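Local structure of VP1 (Merkel cell polyomavirus, 4FMH) at residues Q61-K64 against E65-P68; V110-W113 against D114-R117; N194-I197 against E198-P202; S215-G219 against S220-T224. The protein builds the pentameric units of the Merkel cell polyomavirus capsid and binds sialylated glycans on host cells, a step needed for infection. All blocks are in the same frame, centred on the assembly; numbering follows the deposited sequence.

Interaction 1: Q61-K64 against E65-P68; sequences QPIK and ENLP
Ile63 and Glu65 hold their side chains at about a right angle, and Glu65 OE1 lies 3.7 Å from Ile63 CD1, against the flank of the isoleucine. The acid gets there because its chain is bent at chi2 (76°), which folds the carboxylate back over the start of the turn. Its other oxygen faces the lysine next door: Lys64 NZ stands 4.4 Å from Glu65 OE2, too far for a salt bridge but close enough for a probable loose attraction. Ile63 CG1 is also met by the amide of Asn66, with ND2 4.1 Å away. These side chains radiate from a single 3-10 turn at Lys64 and Glu65, in the long BC loop of the VP1 jelly roll that also supplies Tyr50 and Asp51 to the glycan pocket. Two successive i to i+3 bonds close the turn, Asn66 N to Ile63 O (2.9 Å) and Leu67 N to Lys64 O (3.1 Å). A water accepts from both Ile63 N and Asn66 ND2, the latter at 2.9 Å, and steadies the rotation of the amide, whose ND2 also donates to Asp51 O. Leu67 turns inward, its CG 3.6 Å from Ile63 O. At the buried end, Leu67 CD2 rests 4.1 Å from Pro62 CB, and Pro62 in turn packs on His111 of a neighbouring subunit.

Interaction 2: V110-W113 against D114-R117; sequences VHYW and DMKR
Asp114 lays its CB over one face of the Trp113 indole, a CH-pi contact 3.5 Å from the centroid of the six-membered ring and 12° off its normal. The carboxylate plane is only 16° from that of the indole, so the acid runs nearly flat across it. Tyr112 runs alongside Asp114 on that same side of the indole, with Tyr112 CE2 3.5 Å from Asp114 CB. The backbone here is a type I beta turn, closed by Met115 N to Tyr112 O at 3.0 Å, in the DE loop of the jelly roll. Tyr112 N finds a softer acceptor, a weak bond to Met115 SD at 3.7 Å, as the extended methionine chain runs back along the turn. Both carboxylate oxygens of Asp114 are used: OD1 is bonded to Thr265 OG1, while OD2 accepts from a water at 2.7 Å that also bonds Tyr112 OH. His111 has carboxylate partners on both ring nitrogens, Asp60 and Glu198 of a neighbouring subunit, which would probably favour its protonated form. Gripped at both oxygens and packed against the face of Trp113 and alongside Tyr112, Asp114 is held in a defined orientation where it touches the bound sialic acid.

Interaction 3: N194-I197 against E198-P202; sequences NYPI and EVWCP
The reverse turn that leads into strand 200-202 lies within the long EF excursion of the VP1 jelly roll, where this strand pairs with strand 142-146 in a small three-stranded antiparallel sheet. Its hub is Pro196 O, which accepts two backbone donors: Val199 N at 3.1 Å, well above the carbonyl plane, and Trp200 N at 3.0 Å, nearly along the C=O axis. By accepting both, this one oxygen fixes the turn and the first residue of the strand together.

The side chains then close on Trp200. With CG anti to the carbonyl carbon (chi1 -60°), the indole swings back alongside Pro196, lying beside the proline and pointing the same way, with Trp200 CD1 3.8 Å from Pro196 CD. Tyr195 presents its edge to a face of the indole, a T-shaped pair in which the tyrosine ring and the five-membered ring have centroids 5.3 Å apart and planes at 69°. Tyr195 CD2 does the touching, 3.7 Å from Trp200 NE1. The opposite face of the indole is covered by CG1 of the adjacent Val199, whose CG2 meets Pro196 CB at 3.9 Å. The polar ends of the aromatic pair are satisfied outside the turn, Trp200 NE1 by Ile164 O and Tyr195 OH by Asp190.

The carboxylate of Glu198 is bonded through OE2 to Tyr155 OH of its own chain, while OE1 faces a neighbouring subunit. Two acceptors, Ile197 O and Trp200 O, approach to 3.1 Å, and Ser105 OG of that neighbouring subunit is hydrogen-bonded to both.

Interaction 4: S215-G219 against S220-T224; sequences SIQTG and SQTPT
Two hydrogen bonds span the bend between Gln217 and Thr224. Thr222 OG1 donates to Thr218 O at 2.8 Å, tilted 18° from the carbonyl plane, and ties the far side of the bend to its start. Gln217 NE2 donates to Pro223 O at 3.0 Å; its N-H...O angle is 137°, with the donor well above the carbonyl plane and the acceptor tilted out of the amide plane. The same NE2 also donates to Gly129 O, and two carbonyl acceptors set the flip of the amide; OE1 is bonded to a glycerol, probably from the crystallisation liquor.

Van der Waals packing centres on one methyl. The extended Gln217 chain and Thr222 meet from opposite directions, with Thr222 CG2 3.5 Å from Gln217 CD and 3.7 Å from Gln217 CG. CG2 lies anti to the threonine N, and this rotation sends the methyl to the glutamine while OG1 turns to the carbonyl of Thr218.

A side chain meets the backbone closely at Gly219, where Thr222 OG1 sits 3.3 Å from Gly219 CA. The positive phi of this glycine (97°) belongs to a region of backbone space used chiefly by glycine.

Contacts between subunits extend the bend: Thr218 OG1 bonds Val127 O and Thr224 N of a neighbouring subunit, and Ser215 and Ile216 pair antiparallel with one of its strands. This is the F strand running into the FG connection of a jelly roll, its sheet continued into the adjacent subunit as in the polyomavirus VP1 pentamer.

How the interactions relate
From the N terminus the four contacts come in series, none nested in or crossing another, and each closes a local bend. Interaction 1 shapes the BC loop just before strand 71-76. Interaction 2 follows in the DE loop, between strands 89-101 and 131-138, with its centre about 24 Å from that of interaction 1. Interaction 3 turns the chain into strand 200-202, and interaction 4 ends strand 210-217. Though far apart in sequence, interactions 1 and 3 touch: Pro68 O lies 2.9 Å from Ile197 N, a probable hydrogen bond, and Leu67 packs on Glu198. Interactions 2 and 4, about 7 Å apart at their nearest atoms, both reach a neighbouring subunit.

Interaction 1: Q61-K64 against E65-P68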
loop_
_atom_site.group_PDB
_atom_site.type_symbol
_atom_site.label_atom_id
_atom_site.label_comp_id
_atom_site.label_asym_id
_atom_site.label_seq_id
_atom_site.Cartn_x
_atom_site.Cartn_y
_atom_site.Cartn_z
ATOM N N GLN B 61 -6.996 -17.770 31.672
ATOM C CA GLN B 61 -5.825 -18.146 32.460
ATOM C C GLN B 61 -4.762 -18.691 31.507
ATOM O O GLN B 61 -4.508 -19.893 31.470
ATOM C CB GLN B 61 -6.208 -19.174 33.534
ATOM C CG GLN B 61 -7.118 -18.613 34.640
ATOM C CD GLN B 61 -7.785 -19.698 35.485
ATOM O OE1 GLN B 61 -8.220 -20.729 34.968
ATOM N NE2 GLN B 61 -7.884 -19.454 36.791
ATOM N N PRO B 62 -4.143 -17.798 30.716
ATOM C CA PRO B 62 -3.232 -18.235 29.649
ATOM C C PRO B 62 -1.955 -18.864 30.199
ATOM O O PRO B 62 -1.462 -18.436 31.247
ATOM C CB PRO B 62 -2.912 -16.931 28.906
ATOM C CG PRO B 62 -3.134 -15.852 29.900
ATOM C CD PRO B 62 -4.237 -16.328 30.798
ATOM N N ILE B 63 -1.442 -19.884 29.512
ATOM C CA ILE B 63 -0.177 -20.519 29.898
ATOM C C ILE B 63 1.016 -19.765 29.279
ATOM O O ILE B 63 0.867 -19.078 28.255
ATOM C CB ILE B 63 -0.134 -22.010 29.482
ATOM C CG1 ILE B 63 -0.308 -22.141 27.954
ATOM C CG2 ILE B 63 -1.188 -22.809 30.264
ATOM C CD1 ILE B 63 -0.186 -23.566 27.406
ATOM N N LYS B 64 2.188 -19.906 29.898
ATOM C CA LYS B 64 3.424 -19.263 29.431
ATOM C C LYS B 64 3.672 -19.499 27.949
ATOM O O LYS B 64 4.148 -18.602 27.244
ATOM C CB LYS B 64 4.644 -19.807 30.179
ATOM C CG LYS B 64 4.761 -19.446 31.639
ATOM C CD LYS B 64 6.112 -19.925 32.187
ATOM C CE LYS B 64 6.336 -21.419 31.927
ATOM N NZ LYS B 64 7.767 -21.720 31.669
ATOM N N GLU B 65 3.359 -20.711 27.488
ATOM C CA GLU B 65 3.647 -21.116 26.109
ATOM C C GLU B 65 2.802 -20.357 25.085
ATOM O O GLU B 65 3.099 -20.387 23.896
ATOM C CB GLU B 65 3.468 -22.624 25.932
ATOM C CG GLU B 65 4.540 -23.487 26.611
ATOM C CD GLU B 65 4.376 -23.613 28.124
ATOM O OE1 GLU B 65 3.277 -23.324 28.661
ATOM O OE2 GLU B 65 5.364 -24.009 28.782
ATOM N N ASN B 66 1.765 -19.667 25.560
ATOM C CA ASN B 66 0.880 -18.895 24.691
ATOM C C ASN B 66 1.088 -17.386 24.776
ATOM O O ASN B 66 0.245 -16.601 24.314
ATOM C CB ASN B 66 -0.581 -19.264 24.958
ATOM C CG ASN B 66 -0.990 -20.549 24.260
ATOM O OD1 ASN B 66 -0.217 -21.128 23.489
ATOM N ND2 ASN B 66 -2.204 -21.006 24.531
ATOM N N LEU B 67 2.231 -16.993 25.339
ATOM C CA LEU B 67 2.541 -15.591 25.572
ATOM C C LEU B 67 3.882 -15.179 24.934
ATOM O O LEU B 67 4.915 -15.123 25.631
ATOM C CB LEU B 67 2.518 -15.296 27.085
ATOM C CG LEU B 67 1.183 -15.561 27.815
ATOM C CD1 LEU B 67 1.336 -15.533 29.337
ATOM C CD2 LEU B 67 0.075 -14.590 27.359
ATOM N N PRO B 68 3.877 -14.899 23.602
ATOM C CA PRO B 68 5.088 -14.391 22.951
ATOM C C PRO B 68 5.624 -13.173 23.694
ATOM O O PRO B 68 4.851 -12.316 24.153
ATOM C CB PRO B 68 4.605 -14.011 21.540
ATOM C CG PRO B 68 3.454 -14.942 21.293
ATOM C CD PRO B 68 2.769 -15.070 22.639
HETATM O O HOH W 1 -3.479 -20.515 27.089
#

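Interaction 2: V110-W113 against D114-R117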
loop_
_atom_site.group_PDB
_atom_site.type_symbol
_atom_site.label_atom_id
_atom_site.label_comp_id
_atom_site.label_asym_id
_atom_site.label_seq_id
_atom_site.Cartn_x
_atom_site.Cartn_y
_atom_site.Cartn_z
ATOM N N VAL B 110 4.467 -24.740 2.283
ATOM C CA VAL B 110 3.012 -24.953 2.371
ATOM C C VAL B 110 2.667 -26.440 2.461
ATOM O O VAL B 110 1.596 -26.874 2.039
ATOM C CB VAL B 110 2.239 -24.272 1.207
ATOM C CG1 VAL B 110 2.304 -22.725 1.331
ATOM C CG2 VAL B 110 2.745 -24.763 -0.164
ATOM N N HIS B 111 3.581 -27.210 3.042
ATOM C CA HIS B 111 3.448 -28.661 3.100
ATOM C C HIS B 111 3.917 -29.210 4.447
ATOM O O HIS B 111 4.424 -30.334 4.528
ATOM C CB HIS B 111 4.201 -29.323 1.938
ATOM C CG HIS B 111 5.633 -28.909 1.845
ATOM N ND1 HIS B 111 6.628 -29.506 2.592
ATOM C CD2 HIS B 111 6.235 -27.931 1.128
ATOM C CE1 HIS B 111 7.783 -28.922 2.325
ATOM N NE2 HIS B 111 7.572 -27.961 1.443
ATOM N N TYR B 112 3.725 -28.417 5.503
ATOM C CA TYR B 112 3.888 -28.909 6.870
ATOM C C TYR B 112 2.951 -30.111 7.029
ATOM O O TYR B 112 1.808 -30.057 6.591
ATOM C CB TYR B 112 3.567 -27.804 7.886
ATOM C CG TYR B 112 3.375 -28.312 9.294
ATOM C CD1 TYR B 112 4.411 -28.969 9.968
ATOM C CD2 TYR B 112 2.160 -28.154 9.947
ATOM C CE1 TYR B 112 4.232 -29.454 11.260
ATOM C CE2 TYR B 112 1.977 -28.626 11.241
ATOM C CZ TYR B 112 3.014 -29.282 11.887
ATOM O OH TYR B 112 2.836 -29.757 13.164
ATOM N N TRP B 113 3.436 -31.200 7.622
ATOM C CA TRP B 113 2.695 -32.465 7.556
ATOM C C TRP B 113 1.279 -32.364 8.109
ATOM O O TRP B 113 0.366 -33.026 7.601
ATOM C CB TRP B 113 3.472 -33.633 8.200
ATOM C CG TRP B 113 3.573 -33.599 9.699
ATOM C CD1 TRP B 113 4.613 -33.115 10.434
ATOM C CD2 TRP B 113 2.606 -34.089 10.644
ATOM N NE1 TRP B 113 4.357 -33.264 11.778
ATOM C CE2 TRP B 113 3.135 -33.861 11.937
ATOM C CE3 TRP B 113 1.346 -34.697 10.524
ATOM C CZ2 TRP B 113 2.443 -34.211 13.110
ATOM C CZ3 TRP B 113 0.656 -35.054 11.696
ATOM C CH2 TRP B 113 1.211 -34.807 12.970
ATOM N N ASP B 114 1.104 -31.517 9.125
ATOM C CA ASP B 114 -0.188 -31.349 9.788
ATOM C C ASP B 114 -0.823 -29.994 9.472
ATOM O O ASP B 114 -1.559 -29.446 10.290
ATOM C CB ASP B 114 -0.034 -31.516 11.306
ATOM C CG ASP B 114 -1.340 -31.862 12.002
ATOM O OD1 ASP B 114 -2.239 -32.440 11.359
ATOM O OD2 ASP B 114 -1.463 -31.564 13.205
ATOM N N MET B 115 -0.546 -29.470 8.281
ATOM C CA MET B 115 -1.062 -28.161 7.882
ATOM C C MET B 115 -2.505 -28.269 7.415
ATOM O O MET B 115 -2.833 -29.146 6.615
ATOM C CB MET B 115 -0.222 -27.592 6.741
ATOM C CG MET B 115 0.071 -26.099 6.863
ATOM S SD MET B 115 1.384 -25.604 5.730
ATOM C CE MET B 115 2.083 -24.195 6.600
ATOM N N LYS B 116 -3.364 -27.382 7.910
ATOM C CA LYS B 116 -4.726 -27.261 7.377
ATOM C C LYS B 116 -4.649 -26.853 5.905
ATOM O O LYS B 116 -3.862 -25.973 5.537
ATOM C CB LYS B 116 -5.530 -26.233 8.176
ATOM C CG LYS B 116 -6.977 -26.058 7.717
ATOM C CD LYS B 116 -7.783 -25.233 8.708
ATOM C CE LYS B 116 -9.205 -24.979 8.214
ATOM N NZ LYS B 116 -10.013 -26.238 8.080
ATOM N N ARG B 117 -5.452 -27.501 5.066
ATOM C CA ARG B 117 -5.463 -27.206 3.632
ATOM C C ARG B 117 -6.343 -25.990 3.330
ATOM O O ARG B 117 -7.298 -25.703 4.059
ATOM C CB ARG B 117 -5.975 -28.413 2.844
ATOM C CG ARG B 117 -5.092 -29.653 2.914
ATOM C CD ARG B 117 -5.759 -30.786 2.162
ATOM N NE ARG B 117 -5.102 -32.088 2.307
ATOM C CZ ARG B 117 -4.356 -32.670 1.371
ATOM N NH1 ARG B 117 -4.132 -32.057 0.213
ATOM N NH2 ARG B 117 -3.829 -33.875 1.589
HETATM O O HOH W 2 0.580 -30.619 14.720
#

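Interaction 3: N194-I197 against E198-P202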
loop_
_atom_site.group_PDB
_atom_site.type_symbol
_atom_site.label_atom_id
_atom_site.label_comp_id
_atom_site.label_asym_id
_atom_site.label_seq_id
_atom_site.Cartn_x
_atom_site.Cartn_y
_atom_site.Cartn_z
ATOM N N ASN B 194 10.658 -12.713 28.820
ATOM C CA ASN B 194 9.845 -12.622 30.041
ATOM C C ASN B 194 8.811 -11.498 30.118
ATOM O O ASN B 194 8.028 -11.435 31.071
ATOM C CB ASN B 194 10.738 -12.579 31.283
ATOM C CG ASN B 194 10.816 -13.914 31.978
ATOM O OD1 ASN B 194 9.959 -14.251 32.803
ATOM N ND2 ASN B 194 11.848 -14.692 31.651
ATOM N N TYR B 195 8.807 -10.615 29.126
ATOM C CA TYR B 195 7.849 -9.527 29.096
ATOM C C TYR B 195 6.910 -9.777 27.921
ATOM O O TYR B 195 7.325 -9.631 26.770
ATOM C CB TYR B 195 8.569 -8.182 28.956
ATOM C CG TYR B 195 9.296 -7.760 30.216
ATOM C CD1 TYR B 195 10.610 -8.160 30.456
ATOM C CD2 TYR B 195 8.663 -6.965 31.168
ATOM C CE1 TYR B 195 11.280 -7.775 31.621
ATOM C CE2 TYR B 195 9.317 -6.573 32.336
ATOM C CZ TYR B 195 10.625 -6.984 32.553
ATOM O OH TYR B 195 11.275 -6.602 33.703
ATOM N N PRO B 196 5.659 -10.204 28.203
ATOM C CA PRO B 196 4.750 -10.541 27.098
ATOM C C PRO B 196 4.396 -9.334 26.238
ATOM O O PRO B 196 4.117 -8.245 26.746
ATOM C CB PRO B 196 3.499 -11.081 27.803
ATOM C CG PRO B 196 3.991 -11.536 29.170
ATOM C CD PRO B 196 5.067 -10.522 29.516
ATOM N N ILE B 197 4.416 -9.556 24.932
ATOM C CA ILE B 197 4.050 -8.553 23.954
ATOM C C ILE B 197 2.612 -8.045 24.157
ATOM O O ILE B 197 2.361 -6.836 24.046
ATOM C CB ILE B 197 4.271 -9.104 22.533
ATOM C CG1 ILE B 197 5.772 -9.365 22.306
ATOM C CG2 ILE B 197 3.681 -8.166 21.463
ATOM C CD1 ILE B 197 6.071 -10.350 21.165
ATOM N N GLU B 198 1.681 -8.948 24.481
ATOM C CA GLU B 198 0.274 -8.562 24.647
ATOM C C GLU B 198 0.026 -7.740 25.920
ATOM O O GLU B 198 -1.076 -7.230 26.140
ATOM C CB GLU B 198 -0.653 -9.788 24.599
ATOM C CG GLU B 198 -0.719 -10.600 25.908
ATOM C CD GLU B 198 -1.815 -11.664 25.869
ATOM O OE1 GLU B 198 -1.893 -12.395 24.861
ATOM O OE2 GLU B 198 -2.594 -11.771 26.843
ATOM N N VAL B 199 1.054 -7.609 26.752
ATOM C CA VAL B 199 0.938 -6.832 27.980
ATOM C C VAL B 199 1.698 -5.503 27.896
ATOM O O VAL B 199 1.253 -4.499 28.452
ATOM C CB VAL B 199 1.450 -7.626 29.207
ATOM C CG1 VAL B 199 1.414 -6.756 30.460
ATOM C CG2 VAL B 199 0.632 -8.895 29.409
ATOM N N TRP B 200 2.844 -5.517 27.213
ATOM C CA TRP B 200 3.812 -4.409 27.266
ATOM C C TRP B 200 4.099 -3.814 25.896
ATOM O O TRP B 200 4.313 -4.544 24.918
ATOM C CB TRP B 200 5.139 -4.891 27.855
ATOM C CG TRP B 200 5.056 -5.448 29.242
ATOM C CD1 TRP B 200 5.133 -6.759 29.602
ATOM C CD2 TRP B 200 4.887 -4.706 30.457
ATOM N NE1 TRP B 200 5.013 -6.886 30.965
ATOM C CE2 TRP B 200 4.870 -5.641 31.516
ATOM C CE3 TRP B 200 4.755 -3.341 30.753
ATOM C CZ2 TRP B 200 4.727 -5.257 32.859
ATOM C CZ3 TRP B 200 4.602 -2.960 32.085
ATOM C CH2 TRP B 200 4.585 -3.919 33.119
ATOM N N CYS B 201 4.122 -2.486 25.837
ATOM C CA CYS B 201 4.497 -1.771 24.628
ATOM C C CYS B 201 5.568 -0.741 24.991
ATOM O O CYS B 201 5.714 -0.409 26.170
ATOM C CB CYS B 201 3.269 -1.098 24.011
ATOM S SG CYS B 201 2.527 0.211 25.025
ATOM N N PRO B 202 6.326 -0.238 23.995
ATOM C CA PRO B 202 7.314 0.797 24.314
ATOM C C PRO B 202 6.633 2.042 24.884
ATOM O O PRO B 202 5.582 2.441 24.384
ATOM C CB PRO B 202 7.946 1.118 22.949
ATOM C CG PRO B 202 7.652 -0.071 22.094
ATOM C CD PRO B 202 6.316 -0.559 22.556
#

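Interaction 4: S215-G219 against S220-T224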
loop_
_atom_site.group_PDB
_atom_site.type_symbol
_atom_site.label_atom_id
_atom_site.label_comp_id
_atom_site.label_asym_id
_atom_site.label_seq_id
_atom_site.Cartn_x
_atom_site.Cartn_y
_atom_site.Cartn_z
ATOM N N SER B 215 5.360 -1.999 14.307
ATOM C CA SER B 215 4.098 -2.062 13.577
ATOM C C SER B 215 3.328 -3.316 13.980
ATOM O O SER B 215 3.917 -4.314 14.436
ATOM C CB SER B 215 4.352 -2.057 12.060
ATOM O OG SER B 215 5.005 -3.256 11.654
ATOM N N ILE B 216 2.013 -3.256 13.810
ATOM C CA ILE B 216 1.161 -4.420 13.987
ATOM C C ILE B 216 0.321 -4.617 12.730
ATOM O O ILE B 216 0.099 -3.677 11.957
ATOM C CB ILE B 216 0.243 -4.290 15.245
ATOM C CG1 ILE B 216 -0.241 -5.667 15.723
ATOM C CG2 ILE B 216 -0.927 -3.325 14.996
ATOM C CD1 ILE B 216 -0.916 -5.647 17.118
ATOM N N GLN B 217 -0.121 -5.855 12.534
ATOM C CA GLN B 217 -1.082 -6.202 11.497
ATOM C C GLN B 217 -2.004 -7.261 12.076
ATOM O O GLN B 217 -1.544 -8.345 12.461
ATOM C CB GLN B 217 -0.346 -6.735 10.265
ATOM C CG GLN B 217 -1.209 -7.485 9.261
ATOM C CD GLN B 217 -0.357 -8.117 8.186
ATOM O OE1 GLN B 217 0.261 -7.412 7.385
ATOM N NE2 GLN B 217 -0.285 -9.449 8.180
ATOM N N THR B 218 -3.294 -6.946 12.175
ATOM C CA THR B 218 -4.267 -7.931 12.682
ATOM C C THR B 218 -4.993 -8.621 11.518
ATOM O O THR B 218 -4.578 -8.489 10.375
ATOM C CB THR B 218 -5.234 -7.329 13.742
ATOM O OG1 THR B 218 -6.144 -6.411 13.125
ATOM C CG2 THR B 218 -4.441 -6.612 14.828
ATOM N N GLY B 219 -6.049 -9.376 11.811
ATOM C CA GLY B 219 -6.683 -10.245 10.812
ATOM C C GLY B 219 -6.156 -11.664 10.946
ATOM O O GLY B 219 -5.030 -11.867 11.387
ATOM N N SER B 220 -6.965 -12.650 10.565
ATOM C CA SER B 220 -6.628 -14.064 10.798
ATOM C C SER B 220 -5.746 -14.705 9.724
ATOM O O SER B 220 -4.905 -15.552 10.037
ATOM C CB SER B 220 -7.902 -14.895 10.978
ATOM O OG SER B 220 -8.778 -14.717 9.880
ATOM N N GLN B 221 -5.954 -14.317 8.468
ATOM C CA GLN B 221 -5.214 -14.885 7.345
ATOM C C GLN B 221 -4.569 -13.798 6.492
ATOM O O GLN B 221 -4.211 -14.038 5.339
ATOM C CB GLN B 221 -6.134 -15.758 6.480
ATOM C CG GLN B 221 -6.411 -17.144 7.072
ATOM C CD GLN B 221 -7.109 -18.082 6.092
ATOM O OE1 GLN B 221 -6.703 -18.213 4.935
ATOM N NE2 GLN B 221 -8.158 -18.744 6.560
ATOM N N THR B 222 -4.422 -12.608 7.069
ATOM C CA THR B 222 -3.786 -11.475 6.389
ATOM C C THR B 222 -2.404 -11.881 5.877
ATOM O O THR B 222 -1.619 -12.474 6.622
ATOM C CB THR B 222 -3.644 -10.284 7.344
ATOM O OG1 THR B 222 -4.877 -10.111 8.054
ATOM C CG2 THR B 222 -3.300 -8.987 6.579
ATOM N N PRO B 223 -2.110 -11.591 4.597
ATOM C CA PRO B 223 -0.806 -11.932 4.032
ATOM C C PRO B 223 0.345 -11.383 4.873
ATOM O O PRO B 223 0.305 -10.223 5.314
ATOM C CB PRO B 223 -0.828 -11.236 2.665
ATOM C CG PRO B 223 -2.273 -11.195 2.301
ATOM C CD PRO B 223 -3.006 -10.978 3.590
ATOM N N THR B 224 1.336 -12.231 5.128
ATOM C CA THR B 224 2.575 -11.792 5.736
ATOM C C THR B 224 3.435 -11.253 4.611
ATOM O O THR B 224 3.762 -11.977 3.661
ATOM C CB THR B 224 3.269 -12.934 6.480
ATOM O OG1 THR B 224 2.462 -13.307 7.606
ATOM C CG2 THR B 224 4.678 -12.509 6.979
#